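Local coordinates for tyrocidine synthetase 3 (Brevibacillus brevis, PDB 2JGP), which probably forms peptide bonds in the nonribosomal assembly of the antibiotic tyrocidine, its carrier domain presenting phosphopantetheine-bound intermediates and its condensation domain joining them, at residues S300-C306 and S483-R489; R295-Q299 and L422-P426. Residue numbers count along the deposited sequence, not the author numbering.

Contact 1: residues S300-C306 and S483-R489; sequences SFAGDQC and STSLFTR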
ATOM      1  N   SER A 300     -12.417  16.584 -10.876  1.00 60.96           N
ATOM      2  CA  SER A 300     -13.714  15.963 -10.732  1.00 60.20           C
ATOM      3  C   SER A 300     -13.470  14.601 -10.113  1.00 59.69           C
ATOM      4  O   SER A 300     -12.588  13.869 -10.554  1.00 59.49           O
ATOM      5  CB  SER A 300     -14.362  15.818 -12.111  1.00 60.16           C
ATOM      6  OG  SER A 300     -15.624  15.187 -12.038  1.00 59.56           O
ATOM      7  N   PHE A 301     -14.235  14.267  -9.080  1.00 58.92           N
ATOM      8  CA  PHE A 301     -14.044  13.008  -8.370  1.00 58.59           C
ATOM      9  C   PHE A 301     -15.098  11.954  -8.703  1.00 57.83           C
ATOM     10  O   PHE A 301     -15.006  10.824  -8.231  1.00 57.26           O
ATOM     11  CB  PHE A 301     -13.996  13.281  -6.871  1.00 58.86           C
ATOM     12  CG  PHE A 301     -12.822  14.119  -6.464  1.00 59.91           C
ATOM     13  CD1 PHE A 301     -12.982  15.449  -6.119  1.00 61.27           C
ATOM     14  CD2 PHE A 301     -11.543  13.574  -6.457  1.00 61.24           C
ATOM     15  CE1 PHE A 301     -11.888  16.226  -5.751  1.00 61.94           C
ATOM     16  CE2 PHE A 301     -10.445  14.343  -6.087  1.00 62.04           C
ATOM     17  CZ  PHE A 301     -10.620  15.672  -5.737  1.00 61.59           C
ATOM     18  N   ALA A 302     -16.087  12.323  -9.517  1.00 56.93           N
ATOM     19  CA  ALA A 302     -17.094  11.378  -9.971  1.00 56.69           C
ATOM     20  C   ALA A 302     -16.400  10.232 -10.698  1.00 56.69           C
ATOM     21  O   ALA A 302     -15.548  10.453 -11.562  1.00 55.58           O
ATOM     22  CB  ALA A 302     -18.105  12.062 -10.887  1.00 56.64           C
ATOM     23  N   GLY A 303     -16.752   9.008 -10.322  1.00 57.05           N
ATOM     24  CA  GLY A 303     -16.104   7.829 -10.867  1.00 57.31           C
ATOM     25  C   GLY A 303     -17.084   6.749 -11.257  1.00 57.98           C
ATOM     26  O   GLY A 303     -18.266   6.781 -10.890  1.00 57.37           O
ATOM     27  N   ASP A 304     -16.584   5.806 -12.041  1.00 58.76           N
ATOM     28  CA  ASP A 304     -17.274   4.554 -12.303  1.00 59.87           C
ATOM     29  C   ASP A 304     -16.222   3.478 -12.474  1.00 60.22           C
ATOM     30  O   ASP A 304     -15.034   3.774 -12.477  1.00 59.82           O
ATOM     31  CB  ASP A 304     -18.114   4.644 -13.564  1.00 60.05           C
ATOM     32  CG  ASP A 304     -19.447   3.925 -13.424  1.00 61.73           C
ATOM     33  OD1 ASP A 304     -19.474   2.754 -12.951  1.00 61.19           O
ATOM     34  OD2 ASP A 304     -20.458   4.551 -13.789  1.00 63.39           O
ATOM     35  N   GLN A 305     -16.668   2.234 -12.621  1.00 61.35           N
ATOM     36  CA  GLN A 305     -15.757   1.101 -12.720  1.00 62.21           C
ATOM     37  C   GLN A 305     -16.211   0.119 -13.788  1.00 62.25           C
ATOM     38  O   GLN A 305     -17.401   0.011 -14.075  1.00 61.92           O
ATOM     39  CB  GLN A 305     -15.653   0.382 -11.369  1.00 62.91           C
ATOM     40  CG  GLN A 305     -14.793  -0.883 -11.414  1.00 65.41           C
ATOM     41  CD  GLN A 305     -14.498  -1.472 -10.046  1.00 68.95           C
ATOM     42  OE1 GLN A 305     -14.585  -0.790  -9.021  1.00 71.42           O
ATOM     43  NE2 GLN A 305     -14.125  -2.750 -10.029  1.00 70.80           N
ATOM     44  N   CYS A 306     -15.246  -0.588 -14.371  1.00 62.39           N
ATOM     45  CA  CYS A 306     -15.528  -1.764 -15.187  1.00 62.77           C
ATOM     46  C   CYS A 306     -14.545  -2.869 -14.814  1.00 62.03           C
ATOM     47  O   CYS A 306     -13.432  -2.596 -14.352  1.00 61.47           O
ATOM     48  CB  CYS A 306     -15.447  -1.440 -16.678  1.00 63.06           C
ATOM     49  SG  CYS A 306     -13.884  -0.737 -17.196  1.00 67.55           S
ATOM     50  N   SER A 483     -12.383   8.338 -14.024  1.00 55.09           N
ATOM     51  CA  SER A 483     -13.092   9.606 -13.925  1.00 54.80           C
ATOM     52  C   SER A 483     -14.205   9.677 -14.963  1.00 53.84           C
ATOM     53  O   SER A 483     -13.943   9.586 -16.158  1.00 53.41           O
ATOM     54  CB  SER A 483     -12.123  10.768 -14.156  1.00 54.84           C
ATOM     55  OG  SER A 483     -11.079  10.753 -13.205  1.00 57.24           O
ATOM     56  N   THR A 484     -15.439   9.858 -14.499  1.00 53.22           N
ATOM     57  CA  THR A 484     -16.601   9.983 -15.381  1.00 53.33           C
ATOM     58  C   THR A 484     -16.505  11.226 -16.282  1.00 52.66           C
ATOM     59  O   THR A 484     -17.081  11.265 -17.369  1.00 52.34           O
ATOM     60  CB  THR A 484     -17.902  10.045 -14.541  1.00 53.32           C
ATOM     61  OG1 THR A 484     -17.960   8.893 -13.687  1.00 55.94           O
ATOM     62  CG2 THR A 484     -19.131  10.074 -15.431  1.00 54.95           C
ATOM     63  N   SER A 485     -15.773  12.234 -15.820  1.00 52.04           N
ATOM     64  CA  SER A 485     -15.609  13.477 -16.566  1.00 51.93           C
ATOM     65  C   SER A 485     -14.641  13.354 -17.750  1.00 52.13           C
ATOM     66  O   SER A 485     -14.576  14.259 -18.577  1.00 51.92           O
ATOM     67  CB  SER A 485     -15.119  14.577 -15.626  1.00 51.62           C
ATOM     68  OG  SER A 485     -13.841  14.252 -15.123  1.00 50.85           O
ATOM     69  N   LEU A 486     -13.906  12.249 -17.826  1.00 52.49           N
ATOM     70  CA  LEU A 486     -12.859  12.064 -18.840  1.00 52.86           C
ATOM     71  C   LEU A 486     -13.119  10.927 -19.835  1.00 53.26           C
ATOM     72  O   LEU A 486     -12.821  11.072 -21.027  1.00 52.92           O
ATOM     73  CB  LEU A 486     -11.518  11.817 -18.152  1.00 52.86           C
ATOM     74  CG  LEU A 486     -10.984  12.906 -17.217  1.00 52.73           C
ATOM     75  CD1 LEU A 486      -9.612  12.479 -16.676  1.00 53.00           C
ATOM     76  CD2 LEU A 486     -10.898  14.249 -17.920  1.00 52.57           C
ATOM     77  N   PHE A 487     -13.651   9.801 -19.357  1.00 53.77           N
ATOM     78  CA  PHE A 487     -13.784   8.598 -20.190  1.00 54.75           C
ATOM     79  C   PHE A 487     -15.191   8.017 -20.181  1.00 55.52           C
ATOM     80  O   PHE A 487     -15.890   8.062 -19.163  1.00 55.64           O
ATOM     81  CB  PHE A 487     -12.807   7.504 -19.740  1.00 54.77           C
ATOM     82  CG  PHE A 487     -11.399   7.989 -19.531  1.00 55.23           C
ATOM     83  CD1 PHE A 487     -10.583   8.285 -20.614  1.00 55.47           C
ATOM     84  CD2 PHE A 487     -10.885   8.137 -18.248  1.00 55.60           C
ATOM     85  CE1 PHE A 487      -9.281   8.724 -20.420  1.00 54.99           C
ATOM     86  CE2 PHE A 487      -9.588   8.579 -18.047  1.00 55.56           C
ATOM     87  CZ  PHE A 487      -8.784   8.870 -19.137  1.00 55.30           C
ATOM     88  N   THR A 488     -15.595   7.476 -21.329  1.00 56.42           N
ATOM     89  CA  THR A 488     -16.835   6.723 -21.440  1.00 56.97           C
ATOM     90  C   THR A 488     -16.566   5.278 -21.016  1.00 57.54           C
ATOM     91  O   THR A 488     -15.415   4.825 -20.999  1.00 57.24           O
ATOM     92  CB  THR A 488     -17.380   6.729 -22.885  1.00 57.02           C
ATOM     93  OG1 THR A 488     -16.476   6.028 -23.751  1.00 57.53           O
ATOM     94  CG2 THR A 488     -17.561   8.151 -23.399  1.00 57.01           C
ATOM     95  N   ARG A 489     -17.633   4.562 -20.672  1.00 58.04           N
ATOM     96  CA  ARG A 489     -17.545   3.132 -20.387  1.00 58.64           C
ATOM     97  C   ARG A 489     -16.951   2.366 -21.567  1.00 58.43           C
ATOM     98  O   ARG A 489     -16.135   1.464 -21.375  1.00 58.09           O
ATOM     99  CB  ARG A 489     -18.928   2.570 -20.055  1.00 59.22           C
ATOM    100  CG  ARG A 489     -18.956   1.059 -19.856  1.00 61.24           C
ATOM    101  CD  ARG A 489     -20.255   0.615 -19.213  1.00 63.95           C
ATOM    102  NE  ARG A 489     -20.377   1.139 -17.855  1.00 67.12           N
ATOM    103  CZ  ARG A 489     -19.746   0.651 -16.787  1.00 69.41           C
ATOM    104  NH1 ARG A 489     -18.937  -0.396 -16.892  1.00 70.62           N
ATOM    105  NH2 ARG A 489     -19.934   1.217 -15.598  1.00 71.01           N
TER
HETATM  106  O   HOH W   1     -15.041  12.670 -12.900  1.00 43.87           O
HETATM  107  O   HOH W   2     -11.378  14.963 -13.639  1.00 55.56           O
HETATM  108  O   HOH W   3     -11.014  11.853 -10.951  1.00 61.49           O
HETATM  109  O   HOH W   4     -19.706   7.103 -14.565  1.00 77.97           O

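Contact 2: residues R295-Q299 and L422-P426; sequences RPSTQ and LSRNP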
ATOM      1  N   ARG A 295     -10.704  17.820 -20.288  1.00 54.22           N
ATOM      2  CA  ARG A 295     -10.362  17.767 -18.875  1.00 54.67           C
ATOM      3  C   ARG A 295     -10.922  19.011 -18.180  1.00 54.99           C
ATOM      4  O   ARG A 295     -10.678  20.131 -18.632  1.00 54.86           O
ATOM      5  CB  ARG A 295      -8.846  17.683 -18.688  1.00 54.76           C
ATOM      6  CG  ARG A 295      -8.399  17.627 -17.236  1.00 55.04           C
ATOM      7  CD  ARG A 295      -6.886  17.604 -17.138  1.00 56.28           C
ATOM      8  NE  ARG A 295      -6.352  16.376 -17.706  1.00 56.84           N
ATOM      9  CZ  ARG A 295      -6.278  15.214 -17.062  1.00 57.62           C
ATOM     10  NH1 ARG A 295      -6.677  15.104 -15.801  1.00 58.09           N
ATOM     11  NH2 ARG A 295      -5.782  14.161 -17.686  1.00 58.93           N
ATOM     12  N   PRO A 296     -11.698  18.819 -17.096  1.00 55.65           N
ATOM     13  CA  PRO A 296     -12.201  19.966 -16.342  1.00 56.32           C
ATOM     14  C   PRO A 296     -11.065  20.790 -15.741  1.00 57.22           C
ATOM     15  O   PRO A 296      -9.997  20.247 -15.455  1.00 57.33           O
ATOM     16  CB  PRO A 296     -13.032  19.320 -15.225  1.00 56.21           C
ATOM     17  CG  PRO A 296     -13.305  17.957 -15.660  1.00 55.97           C
ATOM     18  CD  PRO A 296     -12.156  17.544 -16.513  1.00 55.69           C
ATOM     19  N   SER A 297     -11.293  22.082 -15.540  1.00 58.56           N
ATOM     20  CA  SER A 297     -10.262  22.955 -14.968  1.00 59.60           C
ATOM     21  C   SER A 297     -10.087  22.754 -13.460  1.00 60.32           C
ATOM     22  O   SER A 297      -9.092  23.201 -12.888  1.00 60.76           O
ATOM     23  CB  SER A 297     -10.564  24.419 -15.256  1.00 59.84           C
ATOM     24  OG  SER A 297      -9.460  25.220 -14.874  1.00 60.71           O
ATOM     25  N   THR A 298     -11.062  22.108 -12.825  1.00 60.92           N
ATOM     26  CA  THR A 298     -10.952  21.700 -11.430  1.00 61.43           C
ATOM     27  C   THR A 298     -11.150  20.194 -11.390  1.00 61.69           C
ATOM     28  O   THR A 298     -11.928  19.654 -12.171  1.00 61.49           O
ATOM     29  CB  THR A 298     -12.017  22.378 -10.549  1.00 61.58           C
ATOM     30  OG1 THR A 298     -13.304  21.803 -10.809  1.00 62.60           O
ATOM     31  CG2 THR A 298     -12.082  23.877 -10.818  1.00 61.82           C
ATOM     32  N   GLN A 299     -10.459  19.506 -10.490  1.00 62.00           N
ATOM     33  CA  GLN A 299     -10.567  18.057 -10.457  1.00 62.25           C
ATOM     34  C   GLN A 299     -12.000  17.617 -10.155  1.00 61.53           C
ATOM     35  O   GLN A 299     -12.702  18.225  -9.350  1.00 61.89           O
ATOM     36  CB  GLN A 299      -9.588  17.422  -9.472  1.00 62.70           C
ATOM     37  CG  GLN A 299      -9.700  15.904  -9.456  1.00 64.17           C
ATOM     38  CD  GLN A 299      -8.388  15.195  -9.210  1.00 66.27           C
ATOM     39  OE1 GLN A 299      -7.416  15.786  -8.730  1.00 68.24           O
ATOM     40  NE2 GLN A 299      -8.351  13.913  -9.549  1.00 68.04           N
ATOM     41  N   LEU A 422      -4.591  21.947 -10.534  1.00 73.32           N
ATOM     42  CA  LEU A 422      -5.757  21.538  -9.734  1.00 72.53           C
ATOM     43  C   LEU A 422      -6.601  20.463 -10.445  1.00 71.64           C
ATOM     44  O   LEU A 422      -7.394  19.768  -9.809  1.00 71.51           O
ATOM     45  CB  LEU A 422      -6.629  22.765  -9.412  1.00 72.75           C
ATOM     46  CG  LEU A 422      -7.508  22.758  -8.152  1.00 72.99           C
ATOM     47  CD1 LEU A 422      -6.673  22.588  -6.886  1.00 73.36           C
ATOM     48  CD2 LEU A 422      -8.327  24.045  -8.069  1.00 73.19           C
ATOM     49  N   SER A 423      -6.428  20.334 -11.759  1.00 70.59           N
ATOM     50  CA  SER A 423      -7.153  19.337 -12.546  1.00 69.80           C
ATOM     51  C   SER A 423      -6.495  17.956 -12.505  1.00 69.15           C
ATOM     52  O   SER A 423      -7.034  16.992 -13.050  1.00 69.06           O
ATOM     53  CB  SER A 423      -7.276  19.797 -14.002  1.00 69.83           C
ATOM     54  OG  SER A 423      -6.005  19.887 -14.626  1.00 69.58           O
ATOM     55  N   ARG A 424      -5.338  17.854 -11.860  1.00 68.37           N
ATOM     56  CA  ARG A 424      -4.619  16.583 -11.798  1.00 67.82           C
ATOM     57  C   ARG A 424      -3.844  16.433 -10.491  1.00 67.00           C
ATOM     58  O   ARG A 424      -3.863  17.327  -9.646  1.00 67.05           O
ATOM     59  CB  ARG A 424      -3.721  16.413 -13.034  1.00 68.00           C
ATOM     60  CG  ARG A 424      -3.082  17.679 -13.574  1.00 68.85           C
ATOM     61  CD  ARG A 424      -2.980  17.644 -15.094  1.00 69.74           C
ATOM     62  NE  ARG A 424      -2.538  16.336 -15.555  1.00 70.60           N
ATOM     63  CZ  ARG A 424      -2.711  15.856 -16.785  1.00 71.18           C
ATOM     64  NH1 ARG A 424      -3.305  16.576 -17.732  1.00 71.23           N
ATOM     65  NH2 ARG A 424      -2.276  14.634 -17.072  1.00 70.83           N
ATOM     66  N   ASN A 425      -3.198  15.286 -10.316  1.00 66.04           N
ATOM     67  CA  ASN A 425      -2.523  14.961  -9.063  1.00 65.27           C
ATOM     68  C   ASN A 425      -1.012  15.087  -9.181  1.00 64.39           C
ATOM     69  O   ASN A 425      -0.467  14.980 -10.279  1.00 64.06           O
ATOM     70  CB  ASN A 425      -2.921  13.558  -8.612  1.00 65.34           C
ATOM     71  CG  ASN A 425      -4.336  13.506  -8.077  1.00 65.64           C
ATOM     72  OD1 ASN A 425      -4.590  13.884  -6.933  1.00 66.52           O
ATOM     73  ND2 ASN A 425      -5.268  13.046  -8.906  1.00 65.33           N
ATOM     74  N   PRO A 426      -0.329  15.325  -8.047  1.00 63.41           N
ATOM     75  CA  PRO A 426       1.117  15.486  -8.102  1.00 62.77           C
ATOM     76  C   PRO A 426       1.828  14.189  -8.499  1.00 62.02           C
ATOM     77  O   PRO A 426       1.467  13.102  -8.024  1.00 61.84           O
ATOM     78  CB  PRO A 426       1.488  15.933  -6.678  1.00 62.89           C
ATOM     79  CG  PRO A 426       0.368  15.502  -5.816  1.00 63.21           C
ATOM     80  CD  PRO A 426      -0.859  15.456  -6.676  1.00 63.53           C
TER

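Contact 1: residues S300-C306 and S483-R489
An edge strand of the condensation domain meets the turn that links its antiparallel neighbour, strand 476-483, to the C-terminal helix 489-508. Gly-303 and Ser-483 form the last bridge between the two strands, an antiparallel non-hydrogen-bonded pair. Beyond it Thr-484 N donates to Ala-302 O (3.0 Å), while Ser-483 CA makes a CA-H...O contact of 3.5 Å to the same oxygen. Segment 483-489 then turns back on itself, with Leu-486 N and Phe-487 N both bonded to Ser-483 O, and 300-302 and 484-486 diverge. Waters bridge the parting segments: one donates to Ala-302 O, accepts from Ser-485 N and joins Ser-300 OG; a second joins Ser-485 OG and, weakly, Ser-300 N. Beside the strand a separate water donates to Asp-304 OD2 and meets Thr-484 OG1. At the far end the helix returns to the strand: Arg-489 lays the edge of its guanidinium against the backbone, NH1 and NH2 each donating to Gln-305 O at 3.2 Å, and NH2 forms a salt bridge with Asp-304 OD1 (3.1 Å). Asp-304 OD1 also accepts from Gln-305 N (2.9 Å), so this one oxygen meets both backbone and arginine. Thr-488, at the N-cap, caps Thr-491 N with its OG1. Cys-306 packs on Met-492 and Ser-496. This is a strand-turn-helix connection at the edge of a mixed β-sheet, in the chloramphenicol acetyltransferase-like fold of condensation domains.

Contact 2: residues R295-Q299 and L422-P426
Two irregular loops pack side by side at the surface of the chloramphenicol acetyltransferase-like condensation domain, one leading into strand 303-309 and the other into strand 430-435, the two outermost strands of one mixed sheet. Their direct bonds are few and weak: Arg-295 NH1 to Ser-423 O at 3.4 Å, and Gln-299 N to Leu-422 O at 3.2 Å with a bent N-H...O angle of 124°. Close fit does the rest, Ser-423 sitting in the bend of 295-299 with its CB 3.1 Å from Pro-296 O and its CA 3.9 Å from Gln-299 N. The stronger polar partners lie outside the pair. Ser-423 OG is bonded to Asp-421 OD1, and Asn-425 ND2 donates to Lys-462 O while its backbone N is held by Asp-429. Most telling are the two arginines, an approach of like charges that is probably tolerated because each has an acid of its own: Arg-295 NH2 forms a salt bridge with Asp-464, and Arg-424 NH2 one with Asp-429 besides a hydrogen bond to Leu-287 O. The guanidiniums meet over their faces, and each NH2 reaches its acid. Gln-299 NE2 and Asn-425 ND2 likewise come near as two donors, 3.3 Å apart, without bonding. The tightest approach between the arginines is Arg-295 NE to Arg-424 NH1, 3.1 Å, again donor against donor.

How the contacts relate
From the N terminus the chain reaches 295-299 and runs directly into 300-306, so the first halves of both contacts are one continuous piece. It then passes through helices and strands to 422-426, where contact 2 closes a loop of 122 intervening residues, and goes on through strands 430-435, 465-471 and 476-483 to 483-489, where contact 1 closes one of 176. The segments alternate, so the two closures cross. Contact 1 ties edge strand 303-309 to the start of the C-terminal helix; contact 2 brings in the approach to strand 430-435. They touch where Leu-486 CD2 packs 3.7 Å from Arg-295 CA, and Asp-464 is bonded to both Arg-295 and Ser-483.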